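Local structure of methionine-R-sulfoxide reductase (Neisseria meningitidis, 3MMH) at residues L36-A40 and V52-L56; A3-S7 and V42-A46. The protein reduces the R-sulfoxide of free methionine back to methionine, using a GAF-domain fold to hold the amino acid substrate. One frame throughout, in Å; residues are numbered along the deposited sequence.

Interaction 1 of 2, residues L36-A40 and V52-L56; sequences LANTA and VGFYL. With SME (methionine sulfoxide), chain C.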
ATOM      1  N   LEU A  36      -4.771  -3.797  -5.995  1.00  8.32           N
ATOM      2  CA  LEU A  36      -5.008  -2.485  -5.388  1.00  8.46           C
ATOM      3  C   LEU A  36      -3.704  -1.802  -5.077  1.00  7.60           C
ATOM      4  O   LEU A  36      -3.527  -0.589  -5.267  1.00  8.24           O
ATOM      5  CB  LEU A  36      -5.875  -2.607  -4.120  1.00  8.45           C
ATOM      6  CG  LEU A  36      -7.325  -3.090  -4.398  1.00  9.54           C
ATOM      7  CD1 LEU A  36      -8.033  -3.262  -3.038  1.00 11.42           C
ATOM      8  CD2 LEU A  36      -8.089  -2.235  -5.385  1.00 10.57           C
ATOM      9  N   ALA A  37      -2.748  -2.555  -4.530  1.00  7.69           N
ATOM     10  CA  ALA A  37      -1.444  -2.014  -4.157  1.00  7.54           C
ATOM     11  C   ALA A  37      -0.716  -1.485  -5.359  1.00  7.72           C
ATOM     12  O   ALA A  37      -0.159  -0.353  -5.368  1.00  7.80           O
ATOM     13  CB  ALA A  37      -0.638  -3.050  -3.386  1.00  9.15           C
ATOM     14  N   ASN A  38      -0.678  -2.237  -6.462  1.00  7.82           N
ATOM     15  CA  ASN A  38       0.011  -1.743  -7.656  1.00  8.05           C
ATOM     16  C   ASN A  38      -0.786  -0.565  -8.298  1.00  7.39           C
ATOM     17  O   ASN A  38      -0.153   0.343  -8.848  1.00  8.09           O
ATOM     18  CB  ASN A  38       0.259  -2.843  -8.710  1.00  8.76           C
ATOM     19  CG  ASN A  38       1.596  -3.525  -8.516  1.00  8.53           C
ATOM     20  OD1 ASN A  38       2.476  -2.850  -7.829  1.00 12.17           O
ATOM     21  ND2 ASN A  38       1.762  -4.716  -8.924  1.00  7.10           N
ATOM     22  N   THR A  39      -2.102  -0.565  -8.225  1.00  7.88           N
ATOM     23  CA  THR A  39      -2.851   0.566  -8.761  1.00  7.82           C
ATOM     24  C   THR A  39      -2.537   1.861  -8.010  1.00  8.27           C
ATOM     25  O   THR A  39      -2.297   2.897  -8.602  1.00  8.01           O
ATOM     26  CB  THR A  39      -4.386   0.284  -8.713  1.00  8.39           C
ATOM     27  OG1 THR A  39      -4.650  -0.865  -9.566  1.00  9.09           O
ATOM     28  CG2 THR A  39      -5.193   1.425  -9.242  1.00  9.38           C
ATOM     29  N   ALA A  40      -2.486   1.781  -6.658  1.00  8.05           N
ATOM     30  CA  ALA A  40      -2.097   2.923  -5.878  1.00  7.83           C
ATOM     31  C   ALA A  40      -0.742   3.390  -6.268  1.00  7.33           C
ATOM     32  O   ALA A  40      -0.429   4.598  -6.356  1.00  8.26           O
ATOM     33  CB  ALA A  40      -2.207   2.662  -4.379  1.00  8.93           C
ATOM     34  N   VAL A  52      -3.167   8.505  -2.014  1.00  7.99           N
ATOM     35  CA  VAL A  52      -4.051   7.807  -2.934  1.00  8.35           C
ATOM     36  C   VAL A  52      -4.137   6.325  -2.543  1.00  6.84           C
ATOM     37  O   VAL A  52      -3.095   5.701  -2.319  1.00  8.13           O
ATOM     38  CB  VAL A  52      -3.699   7.973  -4.428  1.00  7.96           C
ATOM     39  CG1 VAL A  52      -2.260   7.576  -4.726  1.00 10.42           C
ATOM     40  CG2 VAL A  52      -4.697   7.293  -5.334  1.00  9.63           C
ATOM     41  N   GLY A  53      -5.323   5.777  -2.486  1.00  7.49           N
ATOM     42  CA  GLY A  53      -5.478   4.414  -2.064  1.00  7.38           C
ATOM     43  C   GLY A  53      -6.879   3.992  -1.894  1.00  7.71           C
ATOM     44  O   GLY A  53      -7.809   4.632  -2.469  1.00  8.87           O
ATOM     45  N   PHE A  54      -7.110   2.942  -1.143  1.00  7.68           N
ATOM     46  CA  PHE A  54      -8.395   2.254  -1.072  1.00  7.87           C
ATOM     47  C   PHE A  54      -8.823   2.012   0.344  1.00  8.16           C
ATOM     48  O   PHE A  54      -7.978   1.713   1.213  1.00  8.62           O
ATOM     49  CB  PHE A  54      -8.332   0.938  -1.830  1.00  8.50           C
ATOM     50  CG  PHE A  54      -8.005   1.106  -3.302  1.00  8.64           C
ATOM     51  CD1 PHE A  54      -8.999   1.359  -4.209  1.00  8.62           C
ATOM     52  CD2 PHE A  54      -6.683   1.147  -3.737  1.00  8.57           C
ATOM     53  CE1 PHE A  54      -8.654   1.553  -5.548  1.00  9.11           C
ATOM     54  CE2 PHE A  54      -6.344   1.324  -5.070  1.00  8.35           C
ATOM     55  CZ  PHE A  54      -7.375   1.573  -5.952  1.00  9.44           C
ATOM     56  N   TYR A  55     -10.132   1.994   0.529  1.00  8.76           N
ATOM     57  CA  TYR A  55     -10.779   1.383   1.684  1.00  9.62           C
ATOM     58  C   TYR A  55     -11.761   0.358   1.184  1.00  9.25           C
ATOM     59  O   TYR A  55     -12.376   0.560   0.119  1.00 10.93           O
ATOM     60  CB  TYR A  55     -11.545   2.417   2.533  1.00  9.76           C
ATOM     61  CG  TYR A  55     -10.731   3.376   3.321  1.00 10.56           C
ATOM     62  CD1 TYR A  55     -10.613   3.218   4.714  1.00 10.64           C
ATOM     63  CD2 TYR A  55     -10.084   4.496   2.744  1.00 10.29           C
ATOM     64  CE1 TYR A  55      -9.856   4.063   5.452  1.00 10.59           C
ATOM     65  CE2 TYR A  55      -9.316   5.363   3.491  1.00 11.56           C
ATOM     66  CZ  TYR A  55      -9.173   5.142   4.872  1.00 10.52           C
ATOM     67  OH  TYR A  55      -8.390   5.982   5.618  1.00 12.06           O
ATOM     68  N   LEU A  56     -11.960  -0.699   1.922  1.00  9.46           N
ATOM     69  CA  LEU A  56     -12.832  -1.823   1.527  1.00 10.55           C
ATOM     70  C   LEU A  56     -13.933  -2.013   2.564  1.00 10.95           C
ATOM     71  O   LEU A  56     -13.687  -1.868   3.770  1.00 12.23           O
ATOM     72  CB  LEU A  56     -12.042  -3.127   1.316  1.00 11.26           C
ATOM     73  CG  LEU A  56     -11.028  -3.058   0.174  1.00 12.56           C
ATOM     74  CD1 LEU A  56     -10.162  -4.331   0.177  1.00 15.33           C
ATOM     75  CD2 LEU A  56     -11.658  -2.744  -1.188  1.00 15.49           C
TER
HETATM   76  N   SME C 168     -10.824  12.302   4.048  1.00 13.70           N
HETATM   77  CA  SME C 168     -11.503  10.985   4.106  1.00 13.31           C
HETATM   78  CB  SME C 168     -10.820   9.997   5.075  1.00 14.55           C
HETATM   79  CG  SME C 168      -9.652   9.189   4.486  1.00 14.03           C
HETATM   80  S   SME C 168      -8.162  10.100   4.418  1.00 20.21           S
HETATM   81  OE  SME C 168      -8.159  11.480   3.970  1.00 26.51           O
HETATM   82  CE  SME C 168      -7.129   8.935   3.633  1.00 14.89           C
HETATM   83  C   SME C 168     -12.963  11.163   4.413  1.00 13.49           C
HETATM   84  O   SME C 168     -13.680  10.152   4.396  1.00 13.58           O
HETATM   85  OXT SME C 168     -13.421  12.348   4.642  1.00 14.17           O
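Phe-54 lays its ring against helix 36-40, and one face is covered by Leu-36: CD2 of Leu-36 stands 3.7 Å from the ring centroid and 4° off its normal, a CH-pi contact of nearly ideal geometry. CE2 of Phe-54 also comes within 3.4 Å of the carbonyl O of Leu-36. That oxygen already accepts the helical hydrogen bond from Ala-40 N (2.9 Å), so it keeps its partner although an apolar ring lies against it. At the ring edge CE2 of Phe-54 lies 4.2 Å from Ala-40 N, and CZ of Phe-54 meets CG2 of Thr-39 at 4.0 Å; the threonine can present a methyl here because its OG1 bonds back to the carbonyl of Asn-35 in the preceding turn. Ala-40 lets the strand come close: its CB lies 3.8 Å from Val-52 O, and the CA atoms of Ala-40 and Gly-53 are 5.3 Å apart, with no side chain on the glycine to fill the gap. At the other end CD1 of Leu-36 touches CD1 of Leu-56 at 4.0 Å. Strand alternation sends Tyr-55 to the opposite face, where its OH is 3.6 Å from CG of the bound methionine sulfoxide; one strand thus divides hydrophobic core from substrate pocket. The segments run nearly antiparallel, at 152° and 8.1 Å between axes, in the helix-against-sheet packing of a GAF domain. Helix 143-165 adds Leu-156 beside Thr-39 and Phe-54, while strand 51-58 lies between strands 63-70 and 126-135, hydrogen-bonded to both.

Interaction 2 of 2, residues A3-S7 and V42-A46; sequences ALHFS and VLKEA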
ATOM      1  N   ALA A   3       6.468  -2.323 -16.804  0.50 20.88           N
ATOM      2  CA  ALA A   3       7.186  -1.017 -16.748  0.50 22.14           C
ATOM      3  C   ALA A   3       6.507   0.164 -17.433  0.50 22.12           C
ATOM      4  O   ALA A   3       6.191   0.139 -18.620  0.50 26.41           O
ATOM      5  CB  ALA A   3       8.616  -1.116 -17.264  0.50 25.18           C
ATOM      6  N   LEU A   4       6.418   1.230 -16.696  0.70 20.57           N
ATOM      7  CA  LEU A   4       5.493   2.267 -16.999  0.70 18.47           C
ATOM      8  C   LEU A   4       6.098   3.409 -17.720  0.70 17.84           C
ATOM      9  O   LEU A   4       7.262   3.744 -17.517  0.70 21.17           O
ATOM     10  CB  LEU A   4       4.950   2.801 -15.727  0.70 19.30           C
ATOM     11  CG  LEU A   4       4.326   1.873 -14.757  0.70 19.60           C
ATOM     12  CD1 LEU A   4       4.298   2.421 -13.306  0.70 24.23           C
ATOM     13  CD2 LEU A   4       2.940   1.532 -15.233  0.70 23.34           C
ATOM     14  N   HIS A   5       5.308   4.037 -18.586  1.00 17.86           N
ATOM     15  CA  HIS A   5       5.704   5.294 -19.211  1.00 20.76           C
ATOM     16  C   HIS A   5       4.719   6.410 -18.880  1.00 19.86           C
ATOM     17  O   HIS A   5       3.530   6.312 -19.183  1.00 23.98           O
ATOM     18  CB  HIS A   5       5.820   5.125 -20.727  1.00 23.82           C
ATOM     19  CG  HIS A   5       4.550   4.684 -21.384  0.70 20.38           C
ATOM     20  ND1 HIS A   5       3.541   5.562 -21.719  0.70 21.77           N
ATOM     21  CD2 HIS A   5       4.125   3.457 -21.771  0.70 24.83           C
ATOM     22  CE1 HIS A   5       2.549   4.895 -22.282  0.70 22.81           C
ATOM     23  NE2 HIS A   5       2.878   3.616 -22.325  0.70 22.94           N
ATOM     24  N   PHE A   6       5.222   7.470 -18.257  1.00 20.26           N
ATOM     25  CA  PHE A   6       4.508   8.740 -18.206  1.00 19.96           C
ATOM     26  C   PHE A   6       5.279   9.836 -18.935  1.00 20.61           C
ATOM     27  O   PHE A   6       6.320  10.295 -18.462  1.00 21.96           O
ATOM     28  CB  PHE A   6       4.252   9.154 -16.756  1.00 20.63           C
ATOM     29  CG  PHE A   6       4.200   7.999 -15.796  1.00 17.79           C
ATOM     30  CD1 PHE A   6       2.986   7.488 -15.371  1.00 19.22           C
ATOM     31  CD2 PHE A   6       5.367   7.424 -15.320  1.00 21.24           C
ATOM     32  CE1 PHE A   6       2.935   6.426 -14.488  1.00 21.27           C
ATOM     33  CE2 PHE A   6       5.323   6.362 -14.437  1.00 20.92           C
ATOM     34  CZ  PHE A   6       4.104   5.862 -14.021  1.00 18.79           C
ATOM     35  N   SER A   7       4.765  10.248 -20.088  1.00 18.53           N
ATOM     36  CA  SER A   7       5.243  11.455 -20.752  1.00 19.89           C
ATOM     37  C   SER A   7       4.319  12.632 -20.459  1.00 17.59           C
ATOM     38  O   SER A   7       4.777  13.727 -20.131  1.00 20.73           O
ATOM     39  CB  SER A   7       5.334  11.229 -22.263  1.00 24.98           C
ATOM     40  OG  SER A   7       4.095  10.785 -22.787  1.00 30.90           O
ATOM     41  N   VAL A  42       0.873   3.076  -9.163  1.00  7.73           N
ATOM     42  CA  VAL A  42       0.873   3.732 -10.482  1.00  8.33           C
ATOM     43  C   VAL A  42       0.300   5.159 -10.383  1.00  8.19           C
ATOM     44  O   VAL A  42       0.886   6.114 -10.910  1.00  8.48           O
ATOM     45  CB  VAL A  42       0.179   2.928 -11.545  1.00  9.25           C
ATOM     46  CG1 VAL A  42       0.160   3.698 -12.860  1.00 10.86           C
ATOM     47  CG2 VAL A  42       0.863   1.616 -11.780  1.00 10.83           C
ATOM     48  N   LEU A  43      -0.822   5.272  -9.663  1.00  8.13           N
ATOM     49  CA  LEU A  43      -1.412   6.603  -9.519  1.00  8.40           C
ATOM     50  C   LEU A  43      -0.502   7.568  -8.768  1.00  7.75           C
ATOM     51  O   LEU A  43      -0.354   8.730  -9.138  1.00  8.46           O
ATOM     52  CB  LEU A  43      -2.764   6.502  -8.859  1.00  8.96           C
ATOM     53  CG  LEU A  43      -3.874   5.816  -9.656  1.00  9.10           C
ATOM     54  CD1 LEU A  43      -5.091   5.596  -8.746  1.00 10.03           C
ATOM     55  CD2 LEU A  43      -4.245   6.607 -10.907  1.00 10.42           C
ATOM     56  N   LYS A  44       0.136   7.063  -7.687  1.00  8.38           N
ATOM     57  CA  LYS A  44       1.043   7.921  -6.932  1.00  9.02           C
ATOM     58  C   LYS A  44       2.200   8.387  -7.764  1.00  9.10           C
ATOM     59  O   LYS A  44       2.590   9.565  -7.753  1.00 10.31           O
ATOM     60  CB  LYS A  44       1.556   7.178  -5.711  1.00  8.81           C
ATOM     61  CG  LYS A  44       2.335   8.016  -4.710  1.00 10.79           C
ATOM     62  CD  LYS A  44       1.434   8.963  -3.825  1.00 14.92           C
ATOM     63  CE  LYS A  44       2.114   9.585  -2.657  1.00 15.88           C
ATOM     64  NZ  LYS A  44       2.761  10.818  -2.912  1.00 17.90           N
ATOM     65  N   GLU A  45       2.815   7.487  -8.540  1.00  9.53           N
ATOM     66  CA  GLU A  45       3.972   7.821  -9.372  1.00 10.82           C
ATOM     67  C   GLU A  45       3.525   8.820 -10.483  1.00  9.48           C
ATOM     68  O   GLU A  45       4.219   9.802 -10.760  1.00 11.51           O
ATOM     69  CB  GLU A  45       4.645   6.580  -9.994  1.00 11.73           C
ATOM     70  CG  GLU A  45       5.835   6.932 -10.751  1.00 15.91           C
ATOM     71  CD  GLU A  45       6.713   5.821 -11.245  1.00 17.28           C
ATOM     72  OE1 GLU A  45       6.355   4.677 -11.131  1.00 16.90           O
ATOM     73  OE2 GLU A  45       7.809   6.105 -11.784  1.00 24.87           O
ATOM     74  N   ALA A  46       2.417   8.557 -11.138  1.00  9.80           N
ATOM     75  CA  ALA A  46       1.978   9.328 -12.280  1.00 10.83           C
ATOM     76  C   ALA A  46       1.543  10.730 -11.847  1.00  9.95           C
ATOM     77  O   ALA A  46       1.927  11.732 -12.456  1.00 10.95           O
ATOM     78  CB  ALA A  46       0.839   8.620 -13.005  1.00 12.65           C
TER
HETATM   79  O   HOH W   1       8.462   5.153 -14.654  1.00 36.51           O
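Leu-4 and Phe-6, two residues apart in an extended N-terminal segment, both turn toward helix 42-46, while His-5 between them faces elsewhere and bonds to Glu-17. Leu-4 takes the mt rotamer (chi1 -55°, chi2 158°), which carries CD1 to 3.8 Å from CG2 of Val-42 and 3.7 Å from OE1 of Glu-45. Phe-6 has chi1 at -26°, between the usual wells; so placed, its CE1 comes within 3.4 Å of CB of Ala-46, a tight approach that a small alanine permits. The same CE1 atom lies 4.2 Å from CG1 of Val-42; in the t rotamer of this valine CG2 meets Leu-4, while CG1 lies between the leucine and the phenyl ring. The segment before helix 11-27 thereby lies along the outside of the GAF domain's helical layer, with Val-18 of that helix touching both Phe-6 and Val-42. Glu-45 is nearly fully extended (chi1 -177°, chi2 171°), and its extended chain brings the carboxylate carbon CD to 3.5 Å from CE2 of Phe-6, while the charged end reaches solvent. There a water donates to OE2 of Glu-45 at 3.1 Å and, weakly, to O of Leu-4 at 3.4 Å; the carboxylate also belongs to a magnesium site with Ala-41. Leu-73 of the second subunit packs on Leu-4 and Val-42.

In the fold
Helix 32-47 serves both contacts with different sides and successive turns. Interaction 1 is core: almost every touching residue is buried, and its chemistry is apolar packing of helix on sheet, with a CH-pi contact at its centre. Interaction 2 lies about 15 Å away between centres, at the surface, where a loop without regular structure replaces the strand and a glutamate carboxylate and a water join the apolar side chains; magnesium ions lie near both. The two meet directly where Val-52 CG2 packs on Leu-43 CD1 at 3.8 Å. Both border the second subunit: in interaction 1 Asn-38 bonds to Ala-74 of that subunit, and in interaction 2 Glu-45 packs on its Pro-72.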